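Local coordinates for protein GRMZM2G135359 pseudokinase (Zea mays, PDB 6CPY) that is probably a membrane-spanning receptor-like pseudokinase of uncertain function, whose kinase-fold domain may retain some capacity to bind ATP, at residues Leu32-Leu37 with Pro115-Val121; Ser52-Tyr57 with Val69-Leu73; Gln87-Lys91 with Asp190-Trp194. All coordinates share one frame; numbering follows the deposited sequence.

Contact 1: Leu32-Leu37 with Pro115-Val121; sequences LKRSEL and PFTRVMV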
ATOM      1  N   LEU A  32      16.042 -15.222  -4.911  1.00 30.56           N
ATOM      2  CA  LEU A  32      15.862 -15.721  -6.256  1.00 31.20           C
ATOM      3  C   LEU A  32      17.086 -15.393  -7.097  1.00 31.48           C
ATOM      4  O   LEU A  32      17.680 -14.325  -6.958  1.00 29.28           O
ATOM      5  CB  LEU A  32      14.606 -15.123  -6.881  1.00 33.10           C
ATOM      6  CG  LEU A  32      13.322 -15.558  -6.167  1.00 35.97           C
ATOM      7  CD1 LEU A  32      12.154 -14.660  -6.538  1.00 37.99           C
ATOM      8  CD2 LEU A  32      13.008 -17.012  -6.482  1.00 38.60           C
ATOM      9  N   LYS A  33      17.468 -16.315  -7.972  1.00 30.48           N
ATOM     10  CA  LYS A  33      18.565 -16.049  -8.907  1.00 32.66           C
ATOM     11  C   LYS A  33      18.138 -15.026  -9.931  1.00 29.08           C
ATOM     12  O   LYS A  33      16.987 -15.031 -10.364  1.00 27.89           O
ATOM     13  CB  LYS A  33      18.980 -17.340  -9.623  1.00 33.87           C
ATOM     14  CG  LYS A  33      19.573 -18.382  -8.690  1.00 38.20           C
ATOM     15  CD  LYS A  33      20.035 -19.610  -9.467  1.00 42.27           C
ATOM     16  CE  LYS A  33      20.905 -20.524  -8.621  1.00 45.47           C
ATOM     17  NZ  LYS A  33      20.107 -21.339  -7.664  1.00 48.66           N
ATOM     18  N   ARG A  34      19.050 -14.158 -10.364  1.00 29.83           N
ATOM     19  CA  ARG A  34      18.700 -13.243 -11.451  1.00 29.71           C
ATOM     20  C   ARG A  34      18.240 -14.009 -12.699  1.00 28.94           C
ATOM     21  O   ARG A  34      17.318 -13.588 -13.383  1.00 28.43           O
ATOM     22  CB  ARG A  34      19.838 -12.293 -11.821  1.00 31.42           C
ATOM     23  CG  ARG A  34      19.350 -11.153 -12.723  1.00 33.22           C
ATOM     24  CD  ARG A  34      20.461 -10.389 -13.399  1.00 36.77           C
ATOM     25  NE  ARG A  34      19.996  -9.720 -14.621  1.00 39.09           N
ATOM     26  CZ  ARG A  34      19.500  -8.488 -14.688  1.00 37.72           C
ATOM     27  NH1 ARG A  34      19.377  -7.729 -13.606  1.00 41.90           N
ATOM     28  NH2 ARG A  34      19.126  -8.006 -15.855  1.00 37.02           N
ATOM     29  N   SER A  35      18.881 -15.135 -12.991  1.00 27.71           N
ATOM     30  CA  SER A  35      18.504 -15.913 -14.166  1.00 28.15           C
ATOM     31  C   SER A  35      17.029 -16.330 -14.112  1.00 27.98           C
ATOM     32  O   SER A  35      16.328 -16.269 -15.123  1.00 29.27           O
ATOM     33  CB  SER A  35      19.387 -17.146 -14.316  1.00 26.46           C
ATOM     34  OG  SER A  35      19.283 -17.999 -13.200  1.00 27.45           O
ATOM     35  N   GLU A  36      16.561 -16.741 -12.937  1.00 29.68           N
ATOM     36  CA  GLU A  36      15.138 -17.088 -12.765  1.00 31.60           C
ATOM     37  C   GLU A  36      14.202 -15.893 -13.014  1.00 30.03           C
ATOM     38  O   GLU A  36      13.142 -16.029 -13.632  1.00 29.37           O
ATOM     39  CB  GLU A  36      14.894 -17.677 -11.373  1.00 34.17           C
ATOM     40  CG  GLU A  36      13.478 -18.220 -11.173  1.00 40.33           C
ATOM     41  CD  GLU A  36      13.275 -18.953  -9.851  1.00 43.90           C
ATOM     42  OE1 GLU A  36      14.200 -18.956  -9.012  1.00 49.04           O
ATOM     43  OE2 GLU A  36      12.176 -19.531  -9.650  1.00 49.30           O
ATOM     44  N   LEU A  37      14.584 -14.724 -12.521  1.00 29.51           N
ATOM     45  CA  LEU A  37      13.784 -13.521 -12.723  1.00 30.24           C
ATOM     46  C   LEU A  37      13.818 -13.000 -14.153  1.00 30.56           C
ATOM     47  O   LEU A  37      12.815 -12.462 -14.647  1.00 29.20           O
ATOM     48  CB  LEU A  37      14.209 -12.434 -11.733  1.00 31.44           C
ATOM     49  CG  LEU A  37      13.773 -12.776 -10.300  1.00 32.08           C
ATOM     50  CD1 LEU A  37      14.159 -11.652  -9.350  1.00 32.14           C
ATOM     51  CD2 LEU A  37      12.269 -13.032 -10.224  1.00 32.10           C
ATOM     52  N   PRO A 115      24.710  -8.627 -14.120  1.00 30.35           N
ATOM     53  CA  PRO A 115      24.831  -7.177 -13.966  1.00 29.36           C
ATOM     54  C   PRO A 115      24.173  -6.702 -12.676  1.00 28.94           C
ATOM     55  O   PRO A 115      23.506  -7.486 -11.996  1.00 26.85           O
ATOM     56  CB  PRO A 115      24.066  -6.641 -15.168  1.00 29.80           C
ATOM     57  CG  PRO A 115      23.020  -7.667 -15.411  1.00 30.88           C
ATOM     58  CD  PRO A 115      23.643  -8.980 -15.071  1.00 30.21           C
ATOM     59  N   PHE A 116      24.345  -5.425 -12.359  1.00 28.84           N
ATOM     60  CA  PHE A 116      23.932  -4.933 -11.048  1.00 28.64           C
ATOM     61  C   PHE A 116      22.412  -5.027 -10.897  1.00 27.62           C
ATOM     62  O   PHE A 116      21.668  -4.512 -11.730  1.00 26.60           O
ATOM     63  CB  PHE A 116      24.394  -3.505 -10.813  1.00 29.32           C
ATOM     64  CG  PHE A 116      24.083  -3.019  -9.436  1.00 29.28           C
ATOM     65  CD1 PHE A 116      24.878  -3.399  -8.373  1.00 31.50           C
ATOM     66  CD2 PHE A 116      22.965  -2.246  -9.199  1.00 30.98           C
ATOM     67  CE1 PHE A 116      24.581  -2.988  -7.085  1.00 31.77           C
ATOM     68  CE2 PHE A 116      22.661  -1.821  -7.910  1.00 30.10           C
ATOM     69  CZ  PHE A 116      23.472  -2.196  -6.863  1.00 30.80           C
ATOM     70  N   THR A 117      21.977  -5.708  -9.838  1.00 26.79           N
ATOM     71  CA  THR A 117      20.562  -6.005  -9.613  1.00 25.96           C
ATOM     72  C   THR A 117      20.223  -5.834  -8.137  1.00 25.60           C
ATOM     73  O   THR A 117      20.856  -6.435  -7.276  1.00 24.53           O
ATOM     74  CB  THR A 117      20.253  -7.469  -9.986  1.00 26.37           C
ATOM     75  OG1 THR A 117      20.770  -7.757 -11.293  1.00 25.82           O
ATOM     76  CG2 THR A 117      18.751  -7.755  -9.942  1.00 26.23           C
ATOM     77  N   ARG A 118      19.213  -5.023  -7.846  1.00 25.53           N
ATOM     78  CA  ARG A 118      18.670  -4.962  -6.502  1.00 24.62           C
ATOM     79  C   ARG A 118      17.164  -4.908  -6.649  1.00 24.23           C
ATOM     80  O   ARG A 118      16.610  -3.860  -6.978  1.00 24.13           O
ATOM     81  CB  ARG A 118      19.192  -3.731  -5.756  1.00 26.13           C
ATOM     82  CG  ARG A 118      20.663  -3.789  -5.367  1.00 26.85           C
ATOM     83  CD  ARG A 118      20.914  -4.850  -4.312  1.00 27.00           C
ATOM     84  NE  ARG A 118      22.287  -4.856  -3.831  1.00 29.15           N
ATOM     85  CZ  ARG A 118      23.336  -5.329  -4.509  1.00 29.85           C
ATOM     86  NH1 ARG A 118      23.200  -5.817  -5.738  1.00 28.48           N
ATOM     87  NH2 ARG A 118      24.545  -5.284  -3.957  1.00 32.58           N
ATOM     88  N   VAL A 119      16.516  -6.056  -6.489  1.00 24.79           N
ATOM     89  CA  VAL A 119      15.058  -6.123  -6.651  1.00 24.16           C
ATOM     90  C   VAL A 119      14.358  -6.794  -5.486  1.00 23.45           C
ATOM     91  O   VAL A 119      14.948  -7.575  -4.715  1.00 21.64           O
ATOM     92  CB  VAL A 119      14.588  -6.796  -7.980  1.00 27.59           C
ATOM     93  CG1 VAL A 119      15.399  -6.349  -9.191  1.00 26.68           C
ATOM     94  CG2 VAL A 119      14.509  -8.296  -7.861  1.00 28.70           C
ATOM     95  N   MET A 120      13.065  -6.500  -5.393  1.00 22.60           N
ATOM     96  CA  MET A 120      12.165  -7.107  -4.443  1.00 22.82           C
ATOM     97  C   MET A 120      10.977  -7.600  -5.237  1.00 22.00           C
ATOM     98  O   MET A 120      10.507  -6.915  -6.150  1.00 23.12           O
ATOM     99  CB  MET A 120      11.732  -6.084  -3.378  1.00 24.87           C
ATOM    100  CG  MET A 120      12.889  -5.709  -2.463  1.00 26.45           C
ATOM    101  SD  MET A 120      12.450  -4.546  -1.164  1.00 28.59           S
ATOM    102  CE  MET A 120      14.082  -3.942  -0.715  1.00 29.47           C
ATOM    103  N   VAL A 121      10.533  -8.805  -4.912  1.00 20.82           N
ATOM    104  CA  VAL A 121       9.498  -9.492  -5.662  1.00 21.68           C
ATOM    105  C   VAL A 121       8.213  -9.496  -4.836  1.00 21.62           C
ATOM    106  O   VAL A 121       8.181 -10.027  -3.728  1.00 21.86           O
ATOM    107  CB  VAL A 121       9.914 -10.941  -5.976  1.00 21.96           C
ATOM    108  CG1 VAL A 121       8.815 -11.680  -6.739  1.00 22.46           C
ATOM    109  CG2 VAL A 121      11.232 -10.965  -6.724  1.00 23.54           C
TER
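Pro-115 lies over one face of the Arg-34 guanidinium, its CG 3.7 Å from Arg-34 CZ, where the short helix 34-40 of this receptor-like pseudokinase packs on the sheet of the N-terminal lobe. The arginine reaches this far because its CG stands anti to the backbone N (chi1 -167°) and the chain stays extended out to NE, which pairs with Glu-38. Proline, entered through a cis peptide, offers a compact, puckered apolar ring in the turn before strand 117-123. Next, Thr-117 shows the value of a hydroxyl: OG1 accepts from Arg-34 NH1 at 2.7 Å, the partner 20° out of the guanidinium plane, while donating to Pro-115 O at 2.8 Å. Were Arg-34 replaced by an alanine, Thr-117 OG1 would probably lose this donor, the Pro-115 ring its cover and Glu-38 its positive partner. Arg-118 turns to the other face of the sheet, where its guanidinium meets Glu-85, Glu-111 and Glu-113. Val-119 faces the helix again, and its CG2 meets Leu-37 CD1 at 3.7 Å as the two side chains slide past each other in opposite directions. Met-120 lies on the opposite sheet face with Arg-118 and touches Tyr-88, Lys-91 and Ile-92 of helix 82-96. Val-121 completes the alternation, crossing Leu-32 at about a right angle: its CG2 lies 3.8 Å from Leu-32 CD1 and 4.0 Å from Leu-37 CD1.

Contact 2: Ser52-Tyr57 with Val69-Leu73; sequences STCMLY and VASSL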
ATOM      1  N   SER A  52       9.425   6.919  -7.553  1.00 45.50           N
ATOM      2  CA  SER A  52      10.582   7.809  -7.423  1.00 46.09           C
ATOM      3  C   SER A  52      11.883   7.065  -7.155  1.00 44.26           C
ATOM      4  O   SER A  52      12.960   7.626  -7.331  1.00 45.33           O
ATOM      5  CB  SER A  52      10.353   8.833  -6.305  1.00 47.32           C
ATOM      6  OG  SER A  52      10.371   8.203  -5.034  1.00 51.23           O
ATOM      7  N   THR A  53      11.787   5.817  -6.709  1.00 42.53           N
ATOM      8  CA  THR A  53      12.961   5.012  -6.419  1.00 41.38           C
ATOM      9  C   THR A  53      13.010   3.687  -7.180  1.00 40.48           C
ATOM     10  O   THR A  53      13.936   2.905  -6.959  1.00 45.18           O
ATOM     11  CB  THR A  53      13.031   4.679  -4.912  1.00 42.32           C
ATOM     12  OG1 THR A  53      11.944   3.809  -4.549  1.00 39.26           O
ATOM     13  CG2 THR A  53      12.977   5.955  -4.071  1.00 42.15           C
ATOM     14  N   CYS A  54      12.044   3.410  -8.057  1.00 39.91           N
ATOM     15  CA  CYS A  54      11.972   2.076  -8.681  1.00 39.21           C
ATOM     16  C   CYS A  54      11.132   1.948  -9.959  1.00 37.86           C
ATOM     17  O   CYS A  54      10.200   2.709 -10.188  1.00 39.47           O
ATOM     18  CB  CYS A  54      11.476   1.037  -7.656  1.00 40.47           C
ATOM     19  SG  CYS A  54       9.683   0.828  -7.528  1.00 42.08           S
ATOM     20  N   MET A  55      11.499   0.961 -10.777  1.00 35.46           N
ATOM     21  CA  MET A  55      10.711   0.496 -11.917  1.00 34.84           C
ATOM     22  C   MET A  55       9.941  -0.721 -11.455  1.00 32.94           C
ATOM     23  O   MET A  55      10.466  -1.481 -10.635  1.00 30.13           O
ATOM     24  CB  MET A  55      11.632   0.046 -13.052  1.00 37.13           C
ATOM     25  CG  MET A  55      12.409   1.145 -13.733  1.00 39.72           C
ATOM     26  SD  MET A  55      11.346   2.275 -14.639  1.00 42.60           S
ATOM     27  CE  MET A  55      10.480   1.168 -15.749  1.00 44.13           C
ATOM     28  N   LEU A  56       8.729  -0.921 -11.983  1.00 30.81           N
ATOM     29  CA  LEU A  56       7.914  -2.096 -11.654  1.00 32.23           C
ATOM     30  C   LEU A  56       7.671  -2.975 -12.878  1.00 32.05           C
ATOM     31  O   LEU A  56       7.074  -2.531 -13.862  1.00 32.78           O
ATOM     32  CB  LEU A  56       6.570  -1.675 -11.082  1.00 33.96           C
ATOM     33  CG  LEU A  56       6.669  -0.891  -9.788  1.00 37.01           C
ATOM     34  CD1 LEU A  56       5.356  -0.167  -9.542  1.00 37.24           C
ATOM     35  CD2 LEU A  56       7.021  -1.829  -8.638  1.00 39.33           C
ATOM     36  N   TYR A  57       8.132  -4.219 -12.800  1.00 29.30           N
ATOM     37  CA  TYR A  57       8.079  -5.145 -13.920  1.00 29.14           C
ATOM     38  C   TYR A  57       7.136  -6.285 -13.636  1.00 28.34           C
ATOM     39  O   TYR A  57       7.049  -6.779 -12.515  1.00 26.65           O
ATOM     40  CB  TYR A  57       9.468  -5.701 -14.225  1.00 30.25           C
ATOM     41  CG  TYR A  57      10.443  -4.653 -14.686  1.00 31.79           C
ATOM     42  CD1 TYR A  57      10.355  -4.113 -15.967  1.00 32.77           C
ATOM     43  CD2 TYR A  57      11.454  -4.189 -13.842  1.00 33.44           C
ATOM     44  CE1 TYR A  57      11.242  -3.146 -16.396  1.00 34.03           C
ATOM     45  CE2 TYR A  57      12.355  -3.224 -14.269  1.00 34.64           C
ATOM     46  CZ  TYR A  57      12.239  -2.709 -15.545  1.00 34.78           C
ATOM     47  OH  TYR A  57      13.105  -1.745 -15.989  1.00 38.01           O
ATOM     48  N   VAL A  69       7.765  -6.985  -9.840  1.00 23.91           N
ATOM     49  CA  VAL A  69       9.155  -6.896  -9.432  1.00 24.16           C
ATOM     50  C   VAL A  69       9.547  -5.437  -9.340  1.00 23.12           C
ATOM     51  O   VAL A  69       9.487  -4.720 -10.330  1.00 24.26           O
ATOM     52  CB  VAL A  69      10.040  -7.642 -10.431  1.00 25.51           C
ATOM     53  CG1 VAL A  69      11.511  -7.484 -10.080  1.00 27.24           C
ATOM     54  CG2 VAL A  69       9.624  -9.106 -10.473  1.00 25.29           C
ATOM     55  N   ALA A  70       9.925  -5.001  -8.139  1.00 23.51           N
ATOM     56  CA  ALA A  70      10.373  -3.634  -7.908  1.00 24.62           C
ATOM     57  C   ALA A  70      11.885  -3.630  -8.024  1.00 26.21           C
ATOM     58  O   ALA A  70      12.562  -4.349  -7.287  1.00 24.96           O
ATOM     59  CB  ALA A  70       9.942  -3.150  -6.529  1.00 24.63           C
ATOM     60  N   SER A  71      12.408  -2.811  -8.940  1.00 27.81           N
ATOM     61  CA  SER A  71      13.823  -2.812  -9.277  1.00 30.16           C
ATOM     62  C   SER A  71      14.389  -1.420  -9.071  1.00 32.67           C
ATOM     63  O   SER A  71      13.789  -0.424  -9.499  1.00 32.13           O
ATOM     64  CB  SER A  71      14.026  -3.247 -10.735  1.00 31.93           C
ATOM     65  OG  SER A  71      15.404  -3.275 -11.106  1.00 33.33           O
ATOM     66  N   SER A  72      15.545  -1.357  -8.415  1.00 32.50           N
ATOM     67  CA  SER A  72      16.243  -0.104  -8.191  1.00 33.37           C
ATOM     68  C   SER A  72      16.554   0.584  -9.513  1.00 35.07           C
ATOM     69  O   SER A  72      16.754  -0.070 -10.532  1.00 33.03           O
ATOM     70  CB  SER A  72      17.557  -0.364  -7.435  1.00 33.94           C
ATOM     71  OG  SER A  72      18.257   0.855  -7.194  1.00 33.35           O
ATOM     72  N   LEU A  73      16.608   1.908  -9.480  1.00 37.33           N
ATOM     73  CA  LEU A  73      17.018   2.689 -10.639  1.00 40.15           C
ATOM     74  C   LEU A  73      18.541   2.682 -10.798  1.00 42.76           C
ATOM     75  O   LEU A  73      19.052   3.044 -11.856  1.00 42.54           O
ATOM     76  CB  LEU A  73      16.514   4.125 -10.518  1.00 43.07           C
ATOM     77  CG  LEU A  73      15.003   4.293 -10.313  1.00 43.87           C
ATOM     78  CD1 LEU A  73      14.657   5.767 -10.113  1.00 43.72           C
ATOM     79  CD2 LEU A  73      14.235   3.697 -11.480  1.00 44.12           C
TER
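The Tyr-57 ring turns an edge to Ser-71, with Tyr-57 CE2 3.9 Å from Ser-71 CB and that carbon close to the ring plane; Phe-44 meets the same ring edge-to-face. With CG anti to the carbonyl carbon (chi1 -64°), the tyrosine lies on the sheet face shared by Val-69 and Ser-71, and a residue as small as serine lets the ring settle beside the strand. The backbones form the antiparallel hairpin that follows the first strand of the kinase N-lobe. Met-55 and Ser-71 make one hydrogen-bonded pair, with Met-55 N to Ser-71 O at 3.0 Å. Tyr-57 and Val-69 make another, closed by Val-69 N to Tyr-57 O at 2.8 Å. Leu-56 and Ala-70 are the non-hydrogen-bonded pair between them and share the other face, where Leu-56 CD2 touches Ala-70 CB at 3.8 Å. The alanine methyl also meets Cys-54 SG at 4.1 Å. By its place in the strand Ala-70 probably occupies the position of the ATP-binding lysine of active kinases, so a methyl stands where an ammonium is expected. Farther along, Leu-73 bends back over the peptide of Thr-53, and its side chain crosses that of Met-55 at about a right angle, Leu-73 CD2 lying 3.9 Å from Met-55 CG; this packing buries Leu-73 N, which has no partner in the model. The hairpin runs between strand 47-50, which flanks Leu-56, and strand 117-123, bonded to Ala-70 and Ser-72, while Thr-53 and Ser-52 reach Glu-192 in the loop before helix 214-230.

Contact 3: Gln87-Lys91 with Asp190-Trp194; sequences QYRKK and DLEFW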
ATOM      1  N   GLN A  87      19.717  -0.303   3.958  1.00 33.68           N
ATOM      2  CA  GLN A  87      18.284  -0.016   3.877  1.00 33.64           C
ATOM      3  C   GLN A  87      17.525  -1.056   3.054  1.00 31.76           C
ATOM      4  O   GLN A  87      16.362  -1.347   3.319  1.00 29.26           O
ATOM      5  CB  GLN A  87      18.053   1.378   3.298  1.00 36.38           C
ATOM      6  CG  GLN A  87      18.470   2.496   4.244  1.00 40.24           C
ATOM      7  CD  GLN A  87      17.601   2.551   5.497  1.00 42.85           C
ATOM      8  OE1 GLN A  87      18.037   2.176   6.585  1.00 46.51           O
ATOM      9  NE2 GLN A  87      16.358   3.002   5.342  1.00 45.83           N
ATOM     10  N   TYR A  88      18.194  -1.599   2.042  1.00 29.70           N
ATOM     11  CA  TYR A  88      17.642  -2.680   1.233  1.00 28.26           C
ATOM     12  C   TYR A  88      17.379  -3.924   2.081  1.00 28.69           C
ATOM     13  O   TYR A  88      16.294  -4.497   2.049  1.00 27.67           O
ATOM     14  CB  TYR A  88      18.600  -2.982   0.072  1.00 26.99           C
ATOM     15  CG  TYR A  88      18.225  -4.161  -0.802  1.00 26.91           C
ATOM     16  CD1 TYR A  88      17.345  -4.003  -1.882  1.00 26.42           C
ATOM     17  CD2 TYR A  88      18.763  -5.414  -0.579  1.00 26.30           C
ATOM     18  CE1 TYR A  88      17.015  -5.066  -2.694  1.00 26.17           C
ATOM     19  CE2 TYR A  88      18.428  -6.491  -1.385  1.00 26.85           C
ATOM     20  CZ  TYR A  88      17.554  -6.315  -2.436  1.00 26.35           C
ATOM     21  OH  TYR A  88      17.238  -7.395  -3.228  1.00 27.65           O
ATOM     22  N   ARG A  89      18.376  -4.355   2.848  1.00 30.57           N
ATOM     23  CA  ARG A  89      18.203  -5.544   3.685  1.00 30.64           C
ATOM     24  C   ARG A  89      17.191  -5.292   4.796  1.00 29.94           C
ATOM     25  O   ARG A  89      16.406  -6.170   5.125  1.00 30.81           O
ATOM     26  CB  ARG A  89      19.538  -6.000   4.279  1.00 32.89           C
ATOM     27  CG  ARG A  89      20.529  -6.455   3.224  1.00 34.96           C
ATOM     28  CD  ARG A  89      21.785  -7.055   3.833  1.00 38.62           C
ATOM     29  NE  ARG A  89      22.518  -7.797   2.806  1.00 42.16           N
ATOM     30  CZ  ARG A  89      23.152  -8.955   2.990  1.00 46.14           C
ATOM     31  NH1 ARG A  89      23.170  -9.559   4.177  1.00 47.55           N
ATOM     32  NH2 ARG A  89      23.768  -9.525   1.960  1.00 49.18           N
ATOM     33  N   LYS A  90      17.227  -4.092   5.363  1.00 32.19           N
ATOM     34  CA  LYS A  90      16.317  -3.698   6.435  1.00 34.53           C
ATOM     35  C   LYS A  90      14.867  -3.761   5.969  1.00 31.89           C
ATOM     36  O   LYS A  90      14.015  -4.313   6.648  1.00 32.50           O
ATOM     37  CB  LYS A  90      16.663  -2.278   6.891  1.00 38.35           C
ATOM     38  CG  LYS A  90      15.862  -1.739   8.065  1.00 44.00           C
ATOM     39  CD  LYS A  90      16.584  -0.542   8.672  1.00 46.75           C
ATOM     40  CE  LYS A  90      17.823  -0.973   9.452  1.00 49.49           C
ATOM     41  NZ  LYS A  90      19.036  -0.201   9.064  1.00 51.41           N
ATOM     42  N   LYS A  91      14.594  -3.208   4.794  1.00 31.37           N
ATOM     43  CA  LYS A  91      13.242  -3.278   4.237  1.00 30.12           C
ATOM     44  C   LYS A  91      12.782  -4.724   4.066  1.00 29.12           C
ATOM     45  O   LYS A  91      11.666  -5.070   4.430  1.00 27.44           O
ATOM     46  CB  LYS A  91      13.147  -2.534   2.900  1.00 31.06           C
ATOM     47  CG  LYS A  91      11.774  -2.697   2.257  1.00 32.84           C
ATOM     48  CD  LYS A  91      11.572  -1.867   1.013  1.00 34.15           C
ATOM     49  CE  LYS A  91      10.149  -2.068   0.516  1.00 36.17           C
ATOM     50  NZ  LYS A  91       9.872  -1.312  -0.729  1.00 38.06           N
ATOM     51  N   ASP A 190       4.013  -1.354  -0.371  1.00 25.92           N
ATOM     52  CA  ASP A 190       5.191  -0.587  -0.046  1.00 28.08           C
ATOM     53  C   ASP A 190       6.286  -0.965  -1.048  1.00 28.76           C
ATOM     54  O   ASP A 190       7.128  -1.829  -0.773  1.00 30.32           O
ATOM     55  CB  ASP A 190       5.633  -0.881   1.370  1.00 29.20           C
ATOM     56  CG  ASP A 190       6.905  -0.133   1.758  1.00 30.59           C
ATOM     57  OD1 ASP A 190       7.291   0.853   1.099  1.00 32.47           O
ATOM     58  OD2 ASP A 190       7.528  -0.554   2.736  1.00 37.17           O
ATOM     59  N   LEU A 191       6.253  -0.304  -2.194  1.00 29.91           N
ATOM     60  CA  LEU A 191       7.115  -0.639  -3.329  1.00 31.87           C
ATOM     61  C   LEU A 191       8.394   0.196  -3.401  1.00 34.29           C
ATOM     62  O   LEU A 191       9.372  -0.211  -4.038  1.00 35.06           O
ATOM     63  CB  LEU A 191       6.316  -0.495  -4.618  1.00 32.17           C
ATOM     64  CG  LEU A 191       5.099  -1.422  -4.694  1.00 31.93           C
ATOM     65  CD1 LEU A 191       4.233  -1.067  -5.880  1.00 32.93           C
ATOM     66  CD2 LEU A 191       5.514  -2.885  -4.759  1.00 33.01           C
ATOM     67  N   GLU A 192       8.385   1.356  -2.757  1.00 35.28           N
ATOM     68  CA  GLU A 192       9.505   2.283  -2.820  1.00 38.57           C
ATOM     69  C   GLU A 192      10.634   1.771  -1.958  1.00 36.79           C
ATOM     70  O   GLU A 192      10.410   1.299  -0.849  1.00 37.06           O
ATOM     71  CB  GLU A 192       9.073   3.669  -2.328  1.00 42.66           C
ATOM     72  CG  GLU A 192       8.063   4.365  -3.226  1.00 46.94           C
ATOM     73  CD  GLU A 192       8.682   5.415  -4.131  1.00 52.63           C
ATOM     74  OE1 GLU A 192       9.779   5.175  -4.684  1.00 56.99           O
ATOM     75  OE2 GLU A 192       8.055   6.485  -4.304  1.00 56.66           O
ATOM     76  N   PHE A 193      11.855   1.871  -2.459  1.00 34.01           N
ATOM     77  CA  PHE A 193      13.009   1.481  -1.668  1.00 36.75           C
ATOM     78  C   PHE A 193      13.157   2.492  -0.527  1.00 40.77           C
ATOM     79  O   PHE A 193      12.954   3.694  -0.731  1.00 41.26           O
ATOM     80  CB  PHE A 193      14.265   1.413  -2.537  1.00 36.51           C
ATOM     81  CG  PHE A 193      14.285   0.225  -3.464  1.00 36.15           C
ATOM     82  CD1 PHE A 193      13.471   0.183  -4.588  1.00 38.30           C
ATOM     83  CD2 PHE A 193      15.121  -0.852  -3.216  1.00 38.41           C
ATOM     84  CE1 PHE A 193      13.484  -0.917  -5.438  1.00 38.09           C
ATOM     85  CE2 PHE A 193      15.137  -1.953  -4.065  1.00 38.66           C
ATOM     86  CZ  PHE A 193      14.313  -1.987  -5.170  1.00 37.16           C
ATOM     87  N   TRP A 194      13.473   1.996   0.668  1.00 42.53           N
ATOM     88  CA  TRP A 194      13.555   2.836   1.876  1.00 48.67           C
ATOM     89  C   TRP A 194      14.787   3.750   1.852  1.00 54.25           C
ATOM     90  O   TRP A 194      15.749   3.519   2.587  1.00 62.19           O
ATOM     91  CB  TRP A 194      13.598   1.954   3.138  1.00 45.95           C
ATOM     92  CG  TRP A 194      12.319   1.222   3.468  1.00 45.71           C
ATOM     93  CD1 TRP A 194      11.198   1.107   2.687  1.00 46.59           C
ATOM     94  CD2 TRP A 194      12.055   0.473   4.659  1.00 45.44           C
ATOM     95  NE1 TRP A 194      10.249   0.344   3.330  1.00 47.96           N
ATOM     96  CE2 TRP A 194      10.750  -0.054   4.543  1.00 47.57           C
ATOM     97  CE3 TRP A 194      12.793   0.208   5.821  1.00 45.90           C
ATOM     98  CZ2 TRP A 194      10.169  -0.840   5.545  1.00 48.70           C
ATOM     99  CZ3 TRP A 194      12.217  -0.569   6.813  1.00 46.38           C
ATOM    100  CH2 TRP A 194      10.916  -1.084   6.669  1.00 47.52           C
TER
HETATM  101  O   HOH W   1      15.155  -0.256   0.650  1.00 32.04           O
HETATM  102  O   HOH W   2      10.866  -2.240  -3.263  1.00 39.26           O
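Lys-91 and Trp-194 carry most of this contact between helix 82-96, the C helix of the kinase fold, and the loop Asp-190–Leu-191–Glu-192 that probably takes the place of the DFG motif. Among the polar bonds, Lys-91 NZ donates to Glu-192 O at 2.7 Å and Asp-190 O at 2.8 Å, standing above both carbonyl planes, 63° out of the first and 46° out of the second. A water accepts from the same NZ and donates to Leu-191 O. The amide of Gln-87 suits the start of the contact: NE2 gives a hydrogen to Trp-194 O at 2.9 Å, and a second water accepts from Trp-194 N and donates weakly to Gln-87 O. Within the loop, Trp-194 NE1 bonds to the syn lone pair of Asp-190 OD2 at 2.9 Å, which helps to hold the indole in its orientation. The salt bridge is long, Lys-91 NZ to Asp-190 OD1 being 3.8 Å, and OD1 also pairs with Arg-171. Hydrophobic contacts use the lysine's stem. Lys-91 leaves the helix with chi1 at 175°, its CG opposite the backbone N, and runs straight from there, laying methylenes over the indole face in a CH-pi contact, Lys-91 CG being 3.7 Å from the centroid of the five-membered ring. Tyr-88 and Phe-193 meet edge to edge, Tyr-88 CD1 to Phe-193 CE2 at 3.7 Å. In sequence Lys-91 probably replaces the C-helix glutamate of active kinases. The chemistry is therefore likely to be inverted: rather than pairing with a strand lysine, the helix sends its own ammonium to the loop carbonyls, whose dipoles would help to offset the buried charge.

In the fold
From the N terminus, residues 32-37 meet 115-121 in contact 1, closing a long loop that sets the leading helix against the N-lobe sheet. Contact 2 opens and shuts within that span, a local hairpin whose strand 66-72 lies beside strand 117-123 and shares backbone bonds with it. After contact 2 has closed, residues 87-91 begin contact 3, whose partner 190-194 comes well after 115-121, so contacts 1 and 3 cross along the chain. Tyr-88 OH bonds to Val-119 O, and Thr-53 OG1 to Glu-192 OE1. The three contacts tie the flanking helix, the sheet, helix 82-96 and the loop 190-194, probably the counterpart of the DFG segment, together.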